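Local structure of tyrosine-protein phosphatase YwqE (Bacillus subtilis, 3QY7) at residues T163-F171 and T200-V211. The protein removes phosphate from phosphotyrosine residues of the proteins YwqD, YwqF and Ssb in a manganese-dependent hydrolysis. Residues are numbered along the deposited sequence; the frame is centred on the assembly and turned at random.
With PO4 (phosphate ion), chain E.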
loop_
_atom_site.group_PDB
_atom_site.type_symbol
_atom_site.label_atom_id
_atom_site.label_comp_id
_atom_site.label_asym_id
_atom_site.label_seq_id
_atom_site.Cartn_x
_atom_site.Cartn_y
_atom_site.Cartn_z
ATOM N N THR A 163 -7.319 0.306 0.725
ATOM C CA THR A 163 -7.094 0.544 2.154
ATOM C C THR A 163 -8.090 -0.253 2.982
ATOM O O THR A 163 -9.283 -0.224 2.688
ATOM C CB THR A 163 -7.285 2.042 2.520
ATOM O OG1 THR A 163 -6.659 2.877 1.523
ATOM C CG2 THR A 163 -6.682 2.349 3.873
ATOM N N SER A 164 -7.607 -0.952 4.014
ATOM C CA SER A 164 -8.485 -1.701 4.921
ATOM C C SER A 164 -9.571 -0.793 5.451
ATOM O O SER A 164 -10.735 -1.164 5.414
ATOM C CB SER A 164 -7.723 -2.325 6.093
ATOM O OG SER A 164 -6.777 -3.302 5.656
ATOM N N GLY A 165 -9.192 0.393 5.910
ATOM C CA GLY A 165 -10.175 1.308 6.491
ATOM C C GLY A 165 -11.305 1.682 5.547
ATOM O O GLY A 165 -12.448 1.850 5.981
ATOM N N SER A 166 -11.006 1.817 4.254
ATOM C CA SER A 166 -12.028 2.137 3.251
ATOM C C SER A 166 -13.116 1.083 3.203
ATOM O O SER A 166 -14.313 1.408 3.229
ATOM C CB SER A 166 -11.405 2.285 1.859
ATOM O OG SER A 166 -10.473 3.345 1.852
ATOM N N LEU A 167 -12.696 -0.175 3.111
ATOM C CA LEU A 167 -13.585 -1.326 3.158
ATOM C C LEU A 167 -14.345 -1.429 4.479
ATOM O O LEU A 167 -15.506 -1.849 4.479
ATOM C CB LEU A 167 -12.804 -2.622 2.907
ATOM C CG LEU A 167 -12.320 -2.818 1.457
ATOM C CD1 LEU A 167 -11.283 -3.916 1.373
ATOM C CD2 LEU A 167 -13.487 -3.085 0.493
ATOM N N ALA A 168 -13.696 -1.030 5.576
ATOM C CA ALA A 168 -14.261 -1.153 6.930
ATOM C C ALA A 168 -15.233 -0.019 7.262
ATOM O O ALA A 168 -15.963 -0.096 8.255
ATOM C CB ALA A 168 -13.147 -1.224 7.974
ATOM N N GLY A 169 -15.233 1.029 6.442
ATOM C CA GLY A 169 -16.150 2.165 6.612
ATOM C C GLY A 169 -15.671 3.312 7.491
ATOM O O GLY A 169 -16.418 4.285 7.688
ATOM N N ILE A 170 -14.438 3.234 8.007
ATOM C CA ILE A 170 -13.938 4.269 8.946
ATOM C C ILE A 170 -13.635 5.619 8.290
ATOM O O ILE A 170 -13.366 6.618 8.973
ATOM C CB ILE A 170 -12.733 3.798 9.807
ATOM C CG1 ILE A 170 -11.464 3.670 8.954
ATOM C CG2 ILE A 170 -13.086 2.509 10.584
ATOM C CD1 ILE A 170 -10.195 3.374 9.737
ATOM N N PHE A 171 -13.675 5.643 6.965
ATOM C CA PHE A 171 -13.507 6.884 6.234
ATOM C C PHE A 171 -14.804 7.275 5.540
ATOM O O PHE A 171 -14.813 8.093 4.612
ATOM C CB PHE A 171 -12.324 6.795 5.267
ATOM C CG PHE A 171 -11.017 6.484 5.950
ATOM C CD1 PHE A 171 -10.570 7.258 7.024
ATOM C CD2 PHE A 171 -10.231 5.416 5.516
ATOM C CE1 PHE A 171 -9.361 6.978 7.664
ATOM C CE2 PHE A 171 -9.019 5.123 6.143
ATOM C CZ PHE A 171 -8.582 5.903 7.224
ATOM N N THR A 200 -7.226 7.087 14.782
ATOM C CA THR A 200 -8.086 7.466 13.678
ATOM C C THR A 200 -7.739 6.779 12.350
ATOM O O THR A 200 -8.555 6.187 11.740
ATOM C CB THR A 200 -8.117 8.936 13.447
ATOM O OG1 THR A 200 -6.825 9.476 13.487
ATOM C CG2 THR A 200 -8.953 9.626 14.506
ATOM N N ARG A 201 -6.484 6.848 11.971
ATOM C CA ARG A 201 -6.019 6.192 10.785
ATOM C C ARG A 201 -5.287 4.936 11.191
ATOM O O ARG A 201 -4.146 4.876 11.129
ATOM C CB ARG A 201 -5.122 7.132 9.983
ATOM C CG ARG A 201 -5.894 8.131 9.206
ATOM C CD ARG A 201 -4.978 8.956 8.342
ATOM N NE ARG A 201 -4.678 8.261 7.108
ATOM C CZ ARG A 201 -4.031 8.825 6.105
ATOM N NH1 ARG A 201 -3.795 8.154 5.012
ATOM N NH2 ARG A 201 -3.661 10.069 6.202
ATOM N N ASN A 202 -6.022 3.987 11.681
ATOM C CA ASN A 202 -5.414 2.799 12.202
ATOM C C ASN A 202 -5.612 1.557 11.316
ATOM O O ASN A 202 -5.760 1.725 10.174
ATOM C CB ASN A 202 -5.817 2.581 13.620
ATOM C CG ASN A 202 -7.255 2.487 13.766
ATOM O OD1 ASN A 202 -7.948 2.312 12.808
ATOM N ND2 ASN A 202 -7.723 2.552 14.964
ATOM N N PHE A 203 -5.492 0.354 11.820
ATOM C CA PHE A 203 -5.444 -0.774 10.919
ATOM C C PHE A 203 -6.782 -1.325 10.330
ATOM O O PHE A 203 -6.952 -1.299 9.141
ATOM C CB PHE A 203 -4.659 -1.904 11.592
ATOM C CG PHE A 203 -3.204 -1.614 11.749
ATOM C CD1 PHE A 203 -2.765 -0.827 12.773
ATOM C CD2 PHE A 203 -2.267 -2.087 10.871
ATOM C CE1 PHE A 203 -1.478 -0.521 12.906
ATOM C CE2 PHE A 203 -1.004 -1.786 11.028
ATOM C CZ PHE A 203 -0.595 -0.981 12.041
ATOM N N HIS A 204 -7.712 -1.740 11.189
ATOM C CA HIS A 204 -9.017 -2.231 10.728
ATOM C C HIS A 204 -8.918 -3.420 9.764
ATOM O O HIS A 204 -9.768 -3.646 8.896
ATOM C CB HIS A 204 -9.889 -1.060 10.243
ATOM C CG HIS A 204 -10.548 -0.350 11.381
ATOM N ND1 HIS A 204 -11.777 -0.729 11.879
ATOM C CD2 HIS A 204 -10.099 0.625 12.203
ATOM C CE1 HIS A 204 -12.082 0.022 12.920
ATOM N NE2 HIS A 204 -11.084 0.862 13.129
ATOM N N THR A 205 -7.861 -4.192 9.972
ATOM C CA THR A 205 -7.498 -5.310 9.121
ATOM C C THR A 205 -8.563 -6.411 9.093
ATOM O O THR A 205 -9.030 -6.810 8.021
ATOM C CB THR A 205 -6.154 -5.907 9.595
ATOM O OG1 THR A 205 -5.230 -4.836 9.865
ATOM C CG2 THR A 205 -5.576 -6.819 8.545
ATOM N N GLN A 206 -8.938 -6.898 10.272
ATOM C CA GLN A 206 -9.923 -7.974 10.376
ATOM C C GLN A 206 -11.299 -7.517 9.922
ATOM O O GLN A 206 -12.033 -8.287 9.268
ATOM C CB GLN A 206 -9.957 -8.526 11.802
ATOM C CG GLN A 206 -8.677 -9.275 12.182
ATOM C CD GLN A 206 -8.392 -10.508 11.336
ATOM O OE1 GLN A 206 -9.304 -11.180 10.845
ATOM N NE2 GLN A 206 -7.116 -10.811 11.166
ATOM N N GLU A 207 -11.626 -6.270 10.234
ATOM C CA GLU A 207 -12.898 -5.679 9.847
ATOM C C GLU A 207 -13.064 -5.697 8.322
ATOM O O GLU A 207 -14.103 -6.132 7.809
ATOM C CB GLU A 207 -13.008 -4.279 10.444
ATOM C CG GLU A 207 -13.060 -4.287 11.984
ATOM C CD GLU A 207 -11.710 -4.170 12.719
ATOM O OE1 GLU A 207 -10.639 -4.646 12.245
ATOM O OE2 GLU A 207 -11.748 -3.596 13.839
ATOM N N ALA A 208 -12.019 -5.267 7.613
ATOM C CA ALA A 208 -11.987 -5.285 6.150
ATOM C C ALA A 208 -12.096 -6.693 5.570
ATOM O O ALA A 208 -12.813 -6.896 4.590
ATOM C CB ALA A 208 -10.731 -4.572 5.624
ATOM N N LEU A 209 -11.393 -7.658 6.171
ATOM C CA LEU A 209 -11.445 -9.041 5.688
ATOM C C LEU A 209 -12.844 -9.606 5.871
ATOM O O LEU A 209 -13.355 -10.296 4.998
ATOM C CB LEU A 209 -10.418 -9.926 6.397
ATOM C CG LEU A 209 -8.987 -9.540 6.020
ATOM C CD1 LEU A 209 -8.009 -10.186 6.989
ATOM C CD2 LEU A 209 -8.669 -9.960 4.604
ATOM N N TYR A 210 -13.479 -9.280 6.990
ATOM C CA TYR A 210 -14.843 -9.764 7.225
ATOM C C TYR A 210 -15.815 -9.188 6.182
ATOM O O TYR A 210 -16.673 -9.898 5.664
ATOM C CB TYR A 210 -15.303 -9.447 8.649
ATOM C CG TYR A 210 -16.659 -10.023 9.002
ATOM C CD1 TYR A 210 -16.969 -11.353 8.735
ATOM C CD2 TYR A 210 -17.628 -9.229 9.616
ATOM C CE1 TYR A 210 -18.222 -11.886 9.077
ATOM C CE2 TYR A 210 -18.881 -9.748 9.958
ATOM C CZ TYR A 210 -19.173 -11.072 9.673
ATOM O OH TYR A 210 -20.416 -11.582 10.007
ATOM N N VAL A 211 -15.670 -7.906 5.873
ATOM C CA VAL A 211 -16.474 -7.281 4.829
ATOM C C VAL A 211 -16.280 -8.021 3.501
ATOM O O VAL A 211 -17.254 -8.365 2.822
ATOM C CB VAL A 211 -16.145 -5.774 4.698
ATOM C CG1 VAL A 211 -16.645 -5.207 3.369
ATOM C CG2 VAL A 211 -16.731 -5.005 5.878
HETATM P P PO4 E . -0.609 9.291 3.116
HETATM O O1 PO4 E . -0.155 7.939 3.656
HETATM O O2 PO4 E . -2.031 9.530 3.468
HETATM O O3 PO4 E . 0.209 10.372 3.748
HETATM O O4 PO4 E . -0.443 9.362 1.612
HETATM O O HOH W 1 -4.684 -3.710 7.555
HETATM O O HOH W 2 -7.515 -5.871 5.701
HETATM O O HOH W 3 -6.902 0.917 7.223
#
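Ala208 and Ser164 meet where two helices pack through small residues, a worked example of how small side chains permit close approach. The methyl CB of Ala208 settles against the first turn of helix 164-168, 3.4 Å from Ser164 O and 3.9 Å from Leu167 CB. One turn further along each helix, both methyls of Val211 straddle Leu167 O. Ala168 CB packs against the CB atoms of His204, at the N-cap, and Glu207. The short helix axes approach to 7.8 Å and cross at 55°.

No direct hydrogen bond joins the segments; water does the polar work. Ser164 OG, turned beside its own backbone N (chi1 -64°), binds two waters, one reaching Thr205 OG1 and the other donating to Thr205 O. A third accepts from Gly165 N and can donate to Phe203 O, bridging the two segments beside the N-cap residue His204.

Beyond the helices, Ile170 sets CG2 squarely over the centre of one His204 imidazole face, a CH-pi contact with CG2 3.6 Å from the ring centroid. Its other branch, with CG1 between backbone N and carbonyl carbon (chi1 71°), lays CG1 over a face of the Phe171 ring and brings CD1 to Thr200 O. Arg201 CG meets the Phe171 edge; its guanidinium, nearly perpendicular to that ring, points NH1 at phosphate O2 (2.7 Å) with a weaker bond from NH2.

The Schellman motif at Gly169 ends helix 164-168 and turns the chain toward Ile170 and Phe171. Strand 159-163 runs directly into this helix, whose Ser164 is hydrogen-bonded through its backbone to Ala192, the last residue of strand 190-192. Arg201, close to the bound metals, leads from this packing between helix 164-168 and helix 205-216 to the metal centre of a PHP-like TIM-barrel phosphatase.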